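Local atomic coordinates of lipopolysaccharide biosynthesis protein wbpB (Thermus thermophilus, PDB entry 3O9Z), a protein that probably acts as an NAD-dependent sugar dehydrogenase of the Gfo/Idh/MocA family in the biosynthesis of 2,3-diacetamido-2,3-dideoxy-d-mannuronic acid. Residues F59-R67 against I89-A97; R224-P235 against P304-G312. All coordinates share one frame; numbering follows the deposited sequence. Where two conformers were deposited one is given.

Contact 1. Residues F59-R67 against I89-A97; sequences FEAYLEDLR and IRMALRLGA
E60 OE1 takes a salt-bridging hydrogen bond from R94 NH2 at 2.8 Å, with an N-H...O angle of 159°. The donor meets the syn side of the carboxylate, somewhat out of its plane, while the oxygen lies at the edge of the guanidinium; the two flat groups are turned 48° apart. R94 reaches it by a bend at chi3 that places one guanidinium face over R90 O. Next to this bridge L95 fills the gap between the helices: CD1 packs on L63 CB at 3.7 Å, and CD2 sits against E64 CB and, 3.5 Å away, the backbone oxygen E60 O. M91 runs past the stem of E60. In the conformer given (a second was deposited), M91 SD sits edge-on to F59, 5.5 Å from the ring centroid, a Met-aromatic contact, and its methyl CE touches the same edge. At the other end R67 CD lies 3.4 Å from L95 O, beside the Schellman turn that ends helix 85-94 at G96. The two helical segments run nearly parallel, their axes 23° apart, on one side of the Rossmann sheet, where F59 and M91 both reach L76 of strand 75-78. R94 NE also forms a salt bridge with E64 OE2 of the second subunit, and E64 of this chain one with R90 of that subunit, so the ion pairs probably couple helix packing to subunit association.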
# COMPACT_ATOMS: atom_id res chain seq x y z
N PHE A 59 -15.34 -4.53 -6.54
CA PHE A 59 -16.01 -3.53 -7.34
C PHE A 59 -16.55 -4.21 -8.63
O PHE A 59 -17.70 -3.97 -8.94
CB PHE A 59 -14.87 -2.58 -7.77
CG PHE A 59 -15.27 -1.45 -8.67
CD1 PHE A 59 -16.05 -0.37 -8.31
CD2 PHE A 59 -14.75 -1.45 -9.98
CE1 PHE A 59 -16.29 0.74 -9.14
CE2 PHE A 59 -14.98 -0.38 -10.82
CZ PHE A 59 -15.74 0.73 -10.47
N GLU A 60 -15.77 -5.09 -9.23
CA GLU A 60 -16.25 -5.80 -10.44
C GLU A 60 -17.48 -6.67 -10.09
O GLU A 60 -18.45 -6.63 -10.88
CB GLU A 60 -15.12 -6.67 -11.00
CG GLU A 60 -15.44 -7.30 -12.35
CD GLU A 60 -14.21 -7.79 -13.04
OE1 GLU A 60 -14.26 -7.94 -14.28
OE2 GLU A 60 -13.23 -8.21 -12.36
N ALA A 61 -17.39 -7.46 -9.02
CA ALA A 61 -18.52 -8.34 -8.68
C ALA A 61 -19.76 -7.52 -8.44
O ALA A 61 -20.86 -7.97 -8.76
CB ALA A 61 -18.16 -9.18 -7.47
N TYR A 62 -19.65 -6.35 -7.80
CA TYR A 62 -20.75 -5.45 -7.54
C TYR A 62 -21.37 -4.90 -8.81
O TYR A 62 -22.59 -4.97 -8.98
CB TYR A 62 -20.28 -4.33 -6.58
CG TYR A 62 -21.33 -3.27 -6.40
CD1 TYR A 62 -22.45 -3.56 -5.63
CD2 TYR A 62 -21.27 -2.07 -7.07
CE1 TYR A 62 -23.47 -2.64 -5.49
CE2 TYR A 62 -22.27 -1.13 -6.90
CZ TYR A 62 -23.36 -1.42 -6.11
OH TYR A 62 -24.38 -0.52 -5.95
N LEU A 63 -20.52 -4.44 -9.72
CA LEU A 63 -21.02 -3.94 -10.98
C LEU A 63 -21.63 -5.09 -11.79
O LEU A 63 -22.57 -4.83 -12.50
CB LEU A 63 -19.91 -3.26 -11.78
CG LEU A 63 -19.44 -1.95 -11.12
CD1 LEU A 63 -18.35 -1.39 -12.00
CD2 LEU A 63 -20.52 -0.89 -10.90
N GLU A 64 -21.11 -6.31 -11.67
CA GLU A 64 -21.67 -7.49 -12.38
C GLU A 64 -23.02 -7.82 -11.78
O GLU A 64 -23.96 -8.11 -12.54
CB GLU A 64 -20.70 -8.65 -12.28
CG GLU A 64 -21.06 -9.92 -13.12
CD GLU A 64 -19.94 -10.91 -13.04
OE1 GLU A 64 -19.57 -11.30 -11.90
OE2 GLU A 64 -19.38 -11.27 -14.12
N ASP A 65 -23.14 -7.78 -10.44
CA ASP A 65 -24.46 -7.91 -9.82
C ASP A 65 -25.45 -6.87 -10.31
O ASP A 65 -26.60 -7.23 -10.60
CB ASP A 65 -24.38 -7.87 -8.28
CG ASP A 65 -23.64 -9.04 -7.67
OD1 ASP A 65 -23.45 -10.12 -8.30
OD2 ASP A 65 -23.25 -8.88 -6.47
N LEU A 66 -25.09 -5.59 -10.39
CA LEU A 66 -25.95 -4.54 -10.91
C LEU A 66 -26.38 -4.88 -12.36
O LEU A 66 -27.58 -4.79 -12.67
CB LEU A 66 -25.26 -3.18 -10.89
CG LEU A 66 -25.03 -2.58 -9.49
CD1 LEU A 66 -24.51 -1.18 -9.75
CD2 LEU A 66 -26.28 -2.60 -8.61
N ARG A 67 -25.44 -5.33 -13.19
CA ARG A 67 -25.79 -5.65 -14.58
C ARG A 67 -26.87 -6.72 -14.54
O ARG A 67 -27.83 -6.65 -15.33
CB ARG A 67 -24.58 -6.11 -15.41
CG ARG A 67 -24.90 -6.47 -16.90
CD ARG A 67 -23.84 -7.37 -17.51
NE ARG A 67 -23.78 -8.64 -16.81
CZ ARG A 67 -22.76 -9.49 -16.86
NH1 ARG A 67 -22.82 -10.62 -16.15
NH2 ARG A 67 -21.68 -9.21 -17.56
N ILE A 89 -10.48 -0.81 -18.87
CA ILE A 89 -11.35 -0.78 -20.04
C ILE A 89 -11.79 -2.23 -20.37
O ILE A 89 -12.99 -2.40 -20.60
CB ILE A 89 -10.60 -0.18 -21.23
CG1 ILE A 89 -10.33 1.33 -21.05
CG2 ILE A 89 -11.42 -0.44 -22.51
CD1 ILE A 89 -9.13 1.79 -21.92
N ARG A 90 -10.94 -3.24 -20.23
CA ARG A 90 -11.40 -4.64 -20.48
C ARG A 90 -12.49 -4.94 -19.43
O ARG A 90 -13.47 -5.65 -19.74
CB ARG A 90 -10.25 -5.62 -20.30
CG ARG A 90 -9.19 -5.48 -21.40
CD ARG A 90 -9.45 -6.31 -22.60
NE ARG A 90 -9.62 -7.73 -22.28
CZ ARG A 90 -8.68 -8.67 -22.42
NH1 ARG A 90 -8.98 -9.93 -22.13
NH2 ARG A 90 -7.46 -8.42 -22.87
N MET A 91 -12.36 -4.46 -18.19
CA MET A 91 -13.37 -4.73 -17.16
C MET A 91 -14.68 -4.05 -17.55
O MET A 91 -15.77 -4.68 -17.44
CB MET A 91 -12.86 -4.19 -15.82
CG MET A 91 -13.89 -4.18 -14.67
SD MET A 91 -13.09 -3.88 -13.01
CE MET A 91 -12.44 -2.21 -13.12
N ALA A 92 -14.66 -2.78 -17.92
CA ALA A 92 -15.85 -2.06 -18.34
C ALA A 92 -16.56 -2.92 -19.42
O ALA A 92 -17.78 -3.20 -19.30
CB ALA A 92 -15.50 -0.68 -18.91
N LEU A 93 -15.81 -3.31 -20.43
CA LEU A 93 -16.46 -3.97 -21.57
C LEU A 93 -17.08 -5.29 -21.13
O LEU A 93 -18.15 -5.70 -21.63
CB LEU A 93 -15.51 -4.13 -22.77
CG LEU A 93 -14.82 -2.89 -23.34
CD1 LEU A 93 -13.91 -3.26 -24.49
CD2 LEU A 93 -15.82 -1.81 -23.73
N ARG A 94 -16.34 -6.10 -20.37
CA ARG A 94 -16.91 -7.36 -19.92
C ARG A 94 -18.12 -7.24 -19.03
O ARG A 94 -18.93 -8.18 -19.01
CB ARG A 94 -15.89 -8.37 -19.35
CG ARG A 94 -15.52 -8.19 -17.85
CD ARG A 94 -14.60 -9.28 -17.30
NE ARG A 94 -13.27 -9.26 -17.91
CZ ARG A 94 -12.23 -8.56 -17.44
NH1 ARG A 94 -11.10 -8.56 -18.12
NH2 ARG A 94 -12.31 -7.90 -16.29
N LEU A 95 -18.25 -6.11 -18.35
CA LEU A 95 -19.40 -5.75 -17.49
C LEU A 95 -20.53 -5.14 -18.29
O LEU A 95 -21.60 -4.84 -17.75
CB LEU A 95 -18.99 -4.74 -16.39
CG LEU A 95 -18.10 -5.28 -15.26
CD1 LEU A 95 -17.53 -4.13 -14.45
CD2 LEU A 95 -18.92 -6.15 -14.35
N GLY A 96 -20.34 -5.03 -19.60
CA GLY A 96 -21.42 -4.43 -20.39
C GLY A 96 -21.57 -2.94 -20.26
O GLY A 96 -22.62 -2.38 -20.51
N ALA A 97 -20.46 -2.22 -20.08
CA ALA A 97 -20.45 -0.76 -19.99
C ALA A 97 -19.43 -0.23 -21.03
O ALA A 97 -18.51 -0.96 -21.45
CB ALA A 97 -19.96 -0.30 -18.58

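Contact 2. Residues R224-P235 against P304-G312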
# COMPACT_ATOMS: atom_id res chain seq x y z
N ARG A 224 9.26 20.35 -35.03
CA ARG A 224 10.35 20.23 -34.05
C ARG A 224 9.66 20.36 -32.70
O ARG A 224 8.90 21.33 -32.50
CB ARG A 224 11.37 21.34 -34.25
CG ARG A 224 12.08 21.22 -35.60
CD ARG A 224 13.06 22.36 -35.79
NE ARG A 224 12.40 23.61 -36.12
CZ ARG A 224 12.99 24.79 -35.99
NH1 ARG A 224 12.35 25.92 -36.34
NH2 ARG A 224 14.18 24.84 -35.41
N TRP A 225 9.89 19.43 -31.77
CA TRP A 225 9.18 19.43 -30.49
C TRP A 225 10.11 19.36 -29.30
O TRP A 225 11.20 18.80 -29.37
CB TRP A 225 8.10 18.34 -30.45
CG TRP A 225 8.61 16.92 -30.67
CD1 TRP A 225 8.67 16.23 -31.87
CD2 TRP A 225 9.12 16.04 -29.69
NE1 TRP A 225 9.17 14.96 -31.67
CE2 TRP A 225 9.43 14.82 -30.33
CE3 TRP A 225 9.25 16.13 -28.29
CZ2 TRP A 225 9.95 13.71 -29.67
CZ3 TRP A 225 9.77 15.01 -27.64
CH2 TRP A 225 10.12 13.83 -28.32
N PHE A 226 9.67 19.96 -28.20
CA PHE A 226 10.40 19.98 -26.95
C PHE A 226 9.38 19.84 -25.83
O PHE A 226 8.39 20.58 -25.83
CB PHE A 226 11.18 21.29 -26.82
CG PHE A 226 11.97 21.40 -25.55
CD1 PHE A 226 13.31 21.07 -25.55
CD2 PHE A 226 11.36 21.83 -24.37
CE1 PHE A 226 14.06 21.17 -24.40
CE2 PHE A 226 12.11 21.93 -23.19
CZ PHE A 226 13.47 21.56 -23.20
N LEU A 227 9.65 18.89 -24.94
CA LEU A 227 8.79 18.59 -23.80
C LEU A 227 9.63 18.64 -22.51
O LEU A 227 10.68 17.98 -22.44
CB LEU A 227 8.25 17.16 -24.03
CG LEU A 227 7.59 16.55 -22.79
CD1 LEU A 227 6.35 17.31 -22.33
CD2 LEU A 227 7.28 15.08 -23.17
N SER A 228 9.16 19.36 -21.48
CA SER A 228 9.85 19.27 -20.21
C SER A 228 8.89 19.48 -19.05
O SER A 228 7.86 20.17 -19.18
CB SER A 228 10.96 20.31 -20.11
OG SER A 228 11.73 20.17 -18.90
N ILE A 229 9.25 18.84 -17.95
CA ILE A 229 8.60 19.08 -16.66
C ILE A 229 9.48 19.91 -15.73
O ILE A 229 9.16 20.04 -14.54
CB ILE A 229 8.10 17.78 -15.98
CG1 ILE A 229 9.27 16.81 -15.89
CG2 ILE A 229 6.92 17.20 -16.78
CD1 ILE A 229 9.04 15.56 -14.99
N ASP A 230 10.58 20.43 -16.28
CA ASP A 230 11.42 21.40 -15.53
C ASP A 230 10.98 22.82 -15.92
O ASP A 230 11.18 23.22 -17.07
CB ASP A 230 12.88 21.14 -15.91
CG ASP A 230 13.85 22.05 -15.21
OD1 ASP A 230 13.39 23.04 -14.60
OD2 ASP A 230 15.07 21.79 -15.34
N PRO A 231 10.41 23.57 -14.97
CA PRO A 231 9.89 24.89 -15.33
C PRO A 231 10.99 25.93 -15.63
O PRO A 231 10.67 26.98 -16.17
CB PRO A 231 9.09 25.27 -14.07
CG PRO A 231 9.84 24.63 -12.96
CD PRO A 231 10.19 23.24 -13.55
N SER A 232 12.26 25.56 -15.49
CA SER A 232 13.35 26.43 -15.93
C SER A 232 13.29 26.65 -17.44
O SER A 232 13.93 27.57 -17.97
CB SER A 232 14.73 25.90 -15.51
OG SER A 232 15.18 24.83 -16.32
N PHE A 233 12.59 25.78 -18.16
CA PHE A 233 12.51 25.97 -19.63
C PHE A 233 11.37 26.86 -20.08
O PHE A 233 11.22 27.15 -21.27
CB PHE A 233 12.44 24.61 -20.38
CG PHE A 233 13.74 23.82 -20.35
CD1 PHE A 233 14.84 24.15 -21.14
CD2 PHE A 233 13.88 22.79 -19.44
CE1 PHE A 233 16.01 23.43 -21.10
CE2 PHE A 233 15.07 22.07 -19.36
CZ PHE A 233 16.12 22.38 -20.19
N VAL A 234 10.53 27.30 -19.16
CA VAL A 234 9.58 28.35 -19.51
C VAL A 234 10.39 29.58 -19.98
O VAL A 234 11.38 29.96 -19.33
CB VAL A 234 8.78 28.75 -18.25
CG1 VAL A 234 7.86 29.96 -18.60
CG2 VAL A 234 7.90 27.59 -17.82
N PRO A 235 9.99 30.18 -21.12
CA PRO A 235 10.75 31.33 -21.65
C PRO A 235 10.95 32.40 -20.59
O PRO A 235 10.08 32.62 -19.73
CB PRO A 235 9.84 31.85 -22.76
CG PRO A 235 9.17 30.60 -23.28
CD PRO A 235 8.92 29.77 -22.04
N PRO A 304 20.60 20.58 -38.43
CA PRO A 304 20.22 21.89 -37.90
C PRO A 304 18.78 22.20 -38.22
O PRO A 304 18.10 22.80 -37.41
CB PRO A 304 21.12 22.87 -38.67
CG PRO A 304 22.33 22.05 -38.97
CD PRO A 304 21.87 20.63 -39.17
N GLU A 305 18.29 21.72 -39.36
CA GLU A 305 16.93 22.07 -39.77
C GLU A 305 15.88 21.34 -38.92
O GLU A 305 14.72 21.76 -38.88
CB GLU A 305 16.69 21.84 -41.26
CG GLU A 305 16.80 20.40 -41.70
CD GLU A 305 18.18 20.02 -42.21
OE1 GLU A 305 19.17 20.70 -41.88
OE2 GLU A 305 18.24 18.99 -42.93
N ASN A 306 16.29 20.29 -38.22
CA ASN A 306 15.32 19.48 -37.46
C ASN A 306 15.41 19.64 -35.96
O ASN A 306 14.67 18.97 -35.24
CB ASN A 306 15.43 18.00 -37.81
CG ASN A 306 15.11 17.72 -39.26
OD1 ASN A 306 14.63 18.59 -39.97
ND2 ASN A 306 15.29 16.48 -39.68
N ARG A 307 16.29 20.52 -35.49
CA ARG A 307 16.58 20.68 -34.08
C ARG A 307 15.68 21.72 -33.42
O ARG A 307 15.70 22.88 -33.83
CB ARG A 307 18.05 21.12 -33.92
CG ARG A 307 18.58 21.14 -32.50
CD ARG A 307 19.97 21.81 -32.38
NE ARG A 307 20.88 21.31 -33.40
CZ ARG A 307 21.65 22.07 -34.17
NH1 ARG A 307 21.62 23.40 -34.07
NH2 ARG A 307 22.44 21.50 -35.07
N HIS A 308 14.94 21.37 -32.37
CA HIS A 308 14.13 22.38 -31.68
C HIS A 308 15.02 23.51 -31.17
O HIS A 308 16.11 23.22 -30.73
CB HIS A 308 13.33 21.71 -30.55
CG HIS A 308 12.37 22.64 -29.88
ND1 HIS A 308 12.78 23.60 -28.98
CD2 HIS A 308 11.03 22.80 -30.01
CE1 HIS A 308 11.72 24.27 -28.54
NE2 HIS A 308 10.65 23.80 -29.15
N PRO A 309 14.57 24.77 -31.26
CA PRO A 309 15.43 25.88 -30.81
C PRO A 309 16.00 25.74 -29.41
O PRO A 309 17.10 26.26 -29.14
CB PRO A 309 14.52 27.10 -30.92
CG PRO A 309 13.56 26.73 -32.00
CD PRO A 309 13.32 25.24 -31.88
N PHE A 310 15.26 25.15 -28.48
CA PHE A 310 15.79 25.02 -27.12
C PHE A 310 17.04 24.13 -27.06
O PHE A 310 17.79 24.16 -26.09
CB PHE A 310 14.71 24.51 -26.17
CG PHE A 310 13.67 25.54 -25.76
CD1 PHE A 310 13.51 26.74 -26.45
CD2 PHE A 310 12.75 25.24 -24.76
CE1 PHE A 310 12.52 27.64 -26.08
CE2 PHE A 310 11.77 26.11 -24.40
CZ PHE A 310 11.65 27.33 -25.02
N LEU A 311 17.28 23.34 -28.10
CA LEU A 311 18.49 22.51 -28.14
C LEU A 311 19.76 23.26 -28.59
O LEU A 311 20.85 22.68 -28.67
CB LEU A 311 18.25 21.29 -29.03
CG LEU A 311 17.63 20.11 -28.30
CD1 LEU A 311 16.53 20.53 -27.37
CD2 LEU A 311 17.23 18.97 -29.24
N GLY A 312 19.62 24.53 -28.94
CA GLY A 312 20.77 25.33 -29.34
C GLY A 312 20.84 25.41 -30.85
O GLY A 312 19.81 25.33 -31.53
OXT GLY A 312 21.92 25.54 -31.43
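F226 and F310 meet edge-to-face, the edge of F310 turned to the face of F226, with centroids 5.0 Å apart and planes at 66°. F310 CD2 lies over the rim of that face and F310 CB also stands above it, while L311 CD1 touches the ring edge, 3.7 Å from F226 CD1. F226 CB stands directly over the centre of the H308 imidazole, a CH-pi contact of 3.3 Å to the centroid; with CG anti to the backbone N (chi1 -180°) the ring extends beyond it toward F310. P309 CD covers the opposite face of H308, so the imidazole is sandwiched. Its rotation is fixed by two bonds: ND1 accepts from F310 N at 3.0 Å, and NE2 is bonded to T157. F233 packs beside this cluster, F226 CZ over the centre of its ring face and F233 O 3.3 Å from F310 CE2. Toward the other end, R224 passes CG 3.4 Å from N306 O, a buried carbonyl oxygen without a polar partner in the model. Bent at chi3 (-76°), the chain brings R224 NH2 to R307 O at 2.9 Å; the oxygen is near the guanidinium plane, whereas the donor stands above the carbonyl plane. P309 CD rests over a face of the same guanidinium. Strand 221-228 pairs through R224 and F226 with strand 152-160, and the C-terminal tail lies across one face of this mixed sheet: H308 and F310 pack on V155 and T157, and L311 reaches H205 of strand 199-207.

From the N terminus the chain builds the NAD-binding Rossmann domain first, and contact 1 closes a short loop there: 21 residues, including strand 75-78, lie between segments 59-67 and 89-97, on helices 56-68 and 85-94. The chain then passes into the C-terminal alpha/beta domain. Contact 2 opens on strand 221-228 and closes after 68 intervening residues, a span in which strand 279-280 rejoins the Rossmann sheet before the tail returns. The two loops follow in series, neither nested nor crossed. The centres of contacts 1 and 2 are about 44 Å apart, on opposite sides of the chain's centre. Contact 1 borders the second subunit, whereas no other chain of the assembly touches the segments of contact 2.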